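Local coordinates for precorrin-6Y C5,15-methyltransferase (Corynebacterium diphtheriae, PDB 3HM2), which probably transfers methyl groups from S-adenosylmethionine to a precorrin intermediate of cobalamin biosynthesis, the present chain being the C-terminal methyltransferase domain of the longer protein, at residues Gly34-Ile39 with Cys54-Glu59; Glu42-Thr47 with Ser75-Val80. All blocks are in the same frame, centred on the assembly; numbering follows the deposited sequence.

Contact 1: residues Gly34-Ile39 with Cys54-Glu59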
loop_
_atom_site.group_PDB
_atom_site.type_symbol
_atom_site.label_atom_id
_atom_site.label_comp_id
_atom_site.label_asym_id
_atom_site.label_seq_id
_atom_site.Cartn_x
_atom_site.Cartn_y
_atom_site.Cartn_z
ATOM N N GLY A 34 -23.005 9.325 -3.683
ATOM C CA GLY A 34 -22.529 8.714 -4.910
ATOM C C GLY A 34 -23.207 7.389 -5.198
ATOM O O GLY A 34 -23.244 6.501 -4.346
ATOM N N GLY A 35 -23.746 7.255 -6.405
ATOM C CA GLY A 35 -24.248 5.980 -6.880
ATOM C C GLY A 35 -25.284 5.381 -5.948
ATOM O O GLY A 35 -25.224 4.197 -5.615
ATOM N N SER A 36 -26.239 6.204 -5.526
ATOM C CA SER A 36 -27.222 5.791 -4.532
ATOM C C SER A 36 -28.021 4.586 -5.016
ATOM O O SER A 36 -28.760 4.671 -5.998
ATOM C CB SER A 36 -28.166 6.948 -4.200
ATOM O OG SER A 36 -28.997 7.264 -5.304
ATOM N N GLY A 37 -27.870 3.463 -4.321
ATOM C CA GLY A 37 -28.548 2.237 -4.695
ATOM C C GLY A 37 -27.653 1.019 -4.575
ATOM O O GLY A 37 -28.095 -0.050 -4.154
ATOM N N SER A 38 -26.388 1.182 -4.947
ATOM C CA SER A 38 -25.424 0.090 -4.887
ATOM C C SER A 38 -25.497 -0.638 -3.550
ATOM O O SER A 38 -25.676 -1.855 -3.502
ATOM C CB SER A 38 -24.006 0.611 -5.125
ATOM O OG SER A 38 -23.798 0.920 -6.493
ATOM N N ILE A 39 -25.358 0.116 -2.463
ATOM C CA ILE A 39 -25.322 -0.465 -1.127
ATOM C C ILE A 39 -26.718 -0.878 -0.668
ATOM O O ILE A 39 -26.870 -1.793 0.141
ATOM C CB ILE A 39 -24.724 0.515 -0.101
ATOM C CG1 ILE A 39 -23.405 1.091 -0.619
ATOM C CG2 ILE A 39 -24.520 -0.176 1.239
ATOM C CD1 ILE A 39 -22.189 0.605 0.137
ATOM N N CYS A 54 -33.172 5.507 -0.210
ATOM C CA CYS A 54 -32.311 6.010 -1.262
ATOM C C CYS A 54 -32.573 7.494 -1.540
ATOM O O CYS A 54 -33.704 7.967 -1.441
ATOM C CB CYS A 54 -32.538 5.170 -2.520
ATOM S SG CYS A 54 -31.653 3.568 -2.514
ATOM N N PHE A 55 -31.524 8.222 -1.886
ATOM C CA PHE A 55 -31.606 9.668 -2.095
ATOM C C PHE A 55 -30.838 10.054 -3.369
ATOM O O PHE A 55 -29.630 10.307 -3.336
ATOM C CB PHE A 55 -31.052 10.436 -0.869
ATOM C CG PHE A 55 -31.961 10.407 0.370
ATOM C CD1 PHE A 55 -31.738 9.505 1.404
ATOM C CD2 PHE A 55 -33.006 11.305 0.508
ATOM C CE1 PHE A 55 -32.563 9.484 2.543
ATOM C CE2 PHE A 55 -33.809 11.299 1.639
ATOM C CZ PHE A 55 -33.589 10.382 2.653
ATOM N N GLU A 56 -31.547 10.089 -4.490
ATOM C CA GLU A 56 -30.955 10.405 -5.790
ATOM C C GLU A 56 -31.603 11.662 -6.395
ATOM O O GLU A 56 -32.820 11.821 -6.390
ATOM C CB GLU A 56 -31.095 9.199 -6.736
ATOM C CG GLU A 56 -30.809 9.465 -8.212
ATOM C CD GLU A 56 -29.367 9.831 -8.489
ATOM O OE1 GLU A 56 -28.473 9.101 -8.009
ATOM O OE2 GLU A 56 -29.118 10.850 -9.185
ATOM N N ILE A 57 -30.783 12.557 -6.925
ATOM C CA ILE A 57 -31.288 13.784 -7.532
ATOM C C ILE A 57 -31.980 13.591 -8.899
ATOM O O ILE A 57 -33.030 14.217 -9.154
ATOM C CB ILE A 57 -30.158 14.823 -7.627
ATOM C CG1 ILE A 57 -30.201 15.548 -8.977
ATOM C CG2 ILE A 57 -28.800 14.144 -7.404
ATOM C CD1 ILE A 57 -28.938 16.334 -9.309
ATOM N N SER A 58 -31.403 12.720 -9.745
ATOM C CA SER A 58 -31.794 12.530 -11.167
ATOM C C SER A 58 -33.111 11.779 -11.349
ATOM O O SER A 58 -33.227 10.659 -10.872
ATOM C CB SER A 58 -30.681 11.762 -11.903
ATOM O OG SER A 58 -30.968 11.507 -13.270
ATOM N N GLU A 59 -34.100 12.352 -12.042
ATOM C CA GLU A 59 -35.332 11.582 -12.243
ATOM C C GLU A 59 -35.001 10.258 -12.944
ATOM O O GLU A 59 -35.522 9.222 -12.557
ATOM C CB GLU A 59 -36.497 12.371 -12.899
ATOM C CG GLU A 59 -36.191 13.114 -14.198
ATOM C CD GLU A 59 -37.440 13.722 -14.855
ATOM O OE1 GLU A 59 -37.410 13.977 -16.082
ATOM O OE2 GLU A 59 -38.449 13.938 -14.145
#
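S36 is the centre of this contact, meeting E56 by its hydroxyl, with C54 packed on G37 beside it. S36 OG sits 3.2 Å from E56 CB and sends a weak hydrogen bond to E56 OE1 at 3.3 Å, touching both the root and the end of one side chain. Its CB lies 3.8 Å from F55 O. C54 SG rests against the G37 backbone, 4.0 Å from its CA.

E56 CG runs opposite the backbone N (chi1 167°), and a bend at chi2 (66°) turns the carboxylate so that its oxygens serve different partners. OE2 accepts the backbone N of S58 through its anti lone pair at 3.0 Å and 165°, a nearly straight bond that steadies the group S36 meets. S58 OG in turn caps R61 N at the start of helix 59-70, where E59 is a calcium ligand in another structure of this protein, though no metal is bound to this chain. The F55 ring leads away from 34-39 and packs edge-to-face with W30 and F88.

G35 and G37 belong to the glycine-rich turn that in class I methyltransferases borders the S-adenosylmethionine site. E56 stands at the position of the acidic residue that holds the cofactor ribose in related enzymes; a like role here is inferred. The weak S36 bond and firm S58 bond are consistent with a carboxylate oriented mainly from its own segment.

Contact 2: residues Glu42-Thr47 with Ser75-Val80; sequences EWLRST and SDRIAV
R77 and L44 meet where helix 38-44 ends. R77 turns its CB toward the helix, and a bend at chi3 (-29°) brings the guanidinium beside the last helical carbonyl. NH1 donates to L44 O at 2.9 Å with an N-H...O angle of 156°. The oxygen lies at the edge of the guanidinium, close to its plane, whereas NH1 approaches well off the line of the C=O bond, at a C=O...N angle of 111°. NH2 adds a weak bond at 3.4 Å, so L44 O accepts from both nitrogens. The positive charge of R77 beside this helix C-terminus would be expected to be electrostatically favourable. NH1 also lies 3.2 Å from T47 O, which stands oblique to the group, and it has a hydrogen bond to T50 OG1.

The apolar part of L44 packs on the same arginine. Its CG is placed over one guanidinium face, and CD2 comes 3.5 Å from NH1, while the two side chains slide past each other in opposite directions. CD1 lies 3.6 Å from R77 O. One residue on, I78 receives that methyl at its branch point, with CB 3.7 Å from L44 CD1; these two side chains cross at roughly a right angle.

Backbone hydrogen bonds link R77 and A79 to A52 of strand 50-55, and A79 also to C54. L44 continues onto T50 and A52 of that strand and onto V74, in the loop just before S75. I78 and V80 lean on helix 59-70 through A69 and I65, while W43 packs against L21 of helix 9-21. Helix 38-44 thus ends against strand 78-81, outermost in the sheet of this chain, and its neighbour.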
loop_
_atom_site.group_PDB
_atom_site.type_symbol
_atom_site.label_atom_id
_atom_site.label_comp_id
_atom_site.label_asym_id
_atom_site.label_seq_id
_atom_site.Cartn_x
_atom_site.Cartn_y
_atom_site.Cartn_z
ATOM N N GLU A 42 -28.179 -4.331 -2.206
ATOM C CA GLU A 42 -27.413 -5.415 -1.602
ATOM C C GLU A 42 -27.712 -5.537 -0.111
ATOM O O GLU A 42 -27.977 -6.629 0.391
ATOM C CB GLU A 42 -25.914 -5.198 -1.821
ATOM C CG GLU A 42 -25.035 -6.273 -1.203
ATOM C CD GLU A 42 -25.519 -7.674 -1.518
ATOM O OE1 GLU A 42 -25.806 -7.954 -2.701
ATOM O OE2 GLU A 42 -25.615 -8.497 -0.583
ATOM N N TRP A 43 -27.668 -4.410 0.591
ATOM C CA TRP A 43 -28.134 -4.348 1.961
ATOM C C TRP A 43 -29.468 -5.082 2.029
ATOM O O TRP A 43 -29.680 -5.909 2.900
ATOM C CB TRP A 43 -28.273 -2.866 2.357
ATOM C CG TRP A 43 -29.128 -2.543 3.600
ATOM C CD1 TRP A 43 -30.503 -2.589 3.696
ATOM C CD2 TRP A 43 -28.661 -2.076 4.887
ATOM N NE1 TRP A 43 -30.908 -2.211 4.960
ATOM C CE2 TRP A 43 -29.801 -1.894 5.707
ATOM C CE3 TRP A 43 -27.394 -1.811 5.426
ATOM C CZ2 TRP A 43 -29.705 -1.457 7.032
ATOM C CZ3 TRP A 43 -27.307 -1.381 6.742
ATOM C CH2 TRP A 43 -28.451 -1.209 7.526
ATOM N N LEU A 44 -30.362 -4.802 1.087
ATOM C CA LEU A 44 -31.689 -5.413 1.105
ATOM C C LEU A 44 -31.603 -6.858 0.688
ATOM O O LEU A 44 -32.270 -7.723 1.266
ATOM C CB LEU A 44 -32.642 -4.693 0.156
ATOM C CG LEU A 44 -33.287 -3.349 0.482
ATOM C CD1 LEU A 44 -34.449 -3.183 -0.451
ATOM C CD2 LEU A 44 -33.747 -3.184 1.953
ATOM N N ARG A 45 -30.778 -7.110 -0.326
ATOM C CA ARG A 45 -30.666 -8.435 -0.899
ATOM C C ARG A 45 -29.583 -9.251 -0.213
ATOM O O ARG A 45 -28.925 -10.066 -0.851
ATOM C CB ARG A 45 -30.377 -8.362 -2.398
ATOM C CG ARG A 45 -31.282 -9.274 -3.223
ATOM C CD ARG A 45 -30.492 -10.264 -4.076
ATOM N NE ARG A 45 -29.316 -9.673 -4.718
ATOM C CZ ARG A 45 -28.055 -10.022 -4.460
ATOM N NH1 ARG A 45 -27.775 -10.964 -3.564
ATOM N NH2 ARG A 45 -27.061 -9.428 -5.108
ATOM N N SER A 46 -29.405 -9.028 1.086
ATOM C CA SER A 46 -28.444 -9.795 1.869
ATOM C C SER A 46 -29.009 -10.149 3.241
ATOM O O SER A 46 -28.443 -10.969 3.963
ATOM C CB SER A 46 -27.137 -9.015 2.025
ATOM O OG SER A 46 -27.227 -8.072 3.080
ATOM N N THR A 47 -30.129 -9.526 3.593
ATOM C CA THR A 47 -30.733 -9.720 4.905
ATOM C C THR A 47 -32.253 -9.611 4.834
ATOM O O THR A 47 -32.799 -8.524 4.647
ATOM C CB THR A 47 -30.202 -8.697 5.927
ATOM O OG1 THR A 47 -28.794 -8.515 5.739
ATOM C CG2 THR A 47 -30.462 -9.179 7.346
ATOM N N SER A 75 -38.184 -4.985 -4.496
ATOM C CA SER A 75 -38.991 -3.793 -4.823
ATOM C C SER A 75 -39.836 -3.243 -3.646
ATOM O O SER A 75 -40.164 -2.054 -3.590
ATOM C CB SER A 75 -39.899 -4.114 -6.025
ATOM O OG SER A 75 -40.252 -5.498 -6.067
ATOM N N ASP A 76 -40.172 -4.124 -2.708
ATOM C CA ASP A 76 -41.155 -3.822 -1.675
ATOM C C ASP A 76 -40.555 -3.464 -0.312
ATOM O O ASP A 76 -41.251 -3.507 0.714
ATOM C CB ASP A 76 -42.157 -4.983 -1.538
ATOM C CG ASP A 76 -41.481 -6.339 -1.305
ATOM O OD1 ASP A 76 -42.192 -7.367 -1.319
ATOM O OD2 ASP A 76 -40.248 -6.379 -1.101
ATOM N N ARG A 77 -39.275 -3.102 -0.302
ATOM C CA ARG A 77 -38.603 -2.729 0.936
ATOM C C ARG A 77 -37.639 -1.584 0.669
ATOM O O ARG A 77 -36.801 -1.242 1.500
ATOM C CB ARG A 77 -37.864 -3.934 1.530
ATOM C CG ARG A 77 -38.482 -5.276 1.147
ATOM C CD ARG A 77 -38.003 -6.382 2.042
ATOM N NE ARG A 77 -36.658 -6.137 2.572
ATOM C CZ ARG A 77 -35.575 -6.808 2.208
ATOM N NH1 ARG A 77 -34.429 -6.525 2.762
ATOM N NH2 ARG A 77 -35.643 -7.770 1.289
ATOM N N ILE A 78 -37.752 -0.986 -0.507
ATOM C CA ILE A 78 -36.925 0.159 -0.827
ATOM C C ILE A 78 -37.832 1.323 -1.182
ATOM O O ILE A 78 -38.808 1.150 -1.904
ATOM C CB ILE A 78 -35.973 -0.145 -2.008
ATOM C CG1 ILE A 78 -34.790 0.823 -2.011
ATOM C CG2 ILE A 78 -36.715 -0.052 -3.302
ATOM C CD1 ILE A 78 -33.634 0.381 -2.802
ATOM N N ALA A 79 -37.546 2.491 -0.619
ATOM C CA ALA A 79 -38.080 3.733 -1.170
ATOM C C ALA A 79 -36.939 4.463 -1.875
ATOM O O ALA A 79 -35.830 4.515 -1.355
ATOM C CB ALA A 79 -38.655 4.594 -0.092
ATOM N N VAL A 80 -37.221 5.020 -3.049
ATOM C CA VAL A 80 -36.255 5.853 -3.754
ATOM C C VAL A 80 -36.681 7.318 -3.747
ATOM O O VAL A 80 -37.541 7.728 -4.527
ATOM C CB VAL A 80 -36.067 5.390 -5.211
ATOM C CG1 VAL A 80 -34.796 5.985 -5.796
ATOM C CG2 VAL A 80 -36.035 3.871 -5.284
#

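Overall arrangement
Both contacts use helix 38-44 and the same sheet, but at different ends. Contact 1 is buried and gathers at the glycine-rich loop leading into helix 38-44 and the end of strand 50-55; contact 2, only partly buried, lies at the helix's far end and the start of strand 78-81, the outermost strand on that side within the chain. Their centres are about 13 Å apart. They meet where the two strands pair: C54 N is 3.1 Å from A79 O, probably a hydrogen bond, and C54 SG packs 3.8 Å from I78 CD1. Contact 1 joins a weak hydroxyl-carboxylate bond to thiol packing on a glycine, contact 2 a guanidinium gripping a backbone carbonyl to leucine and isoleucine packing.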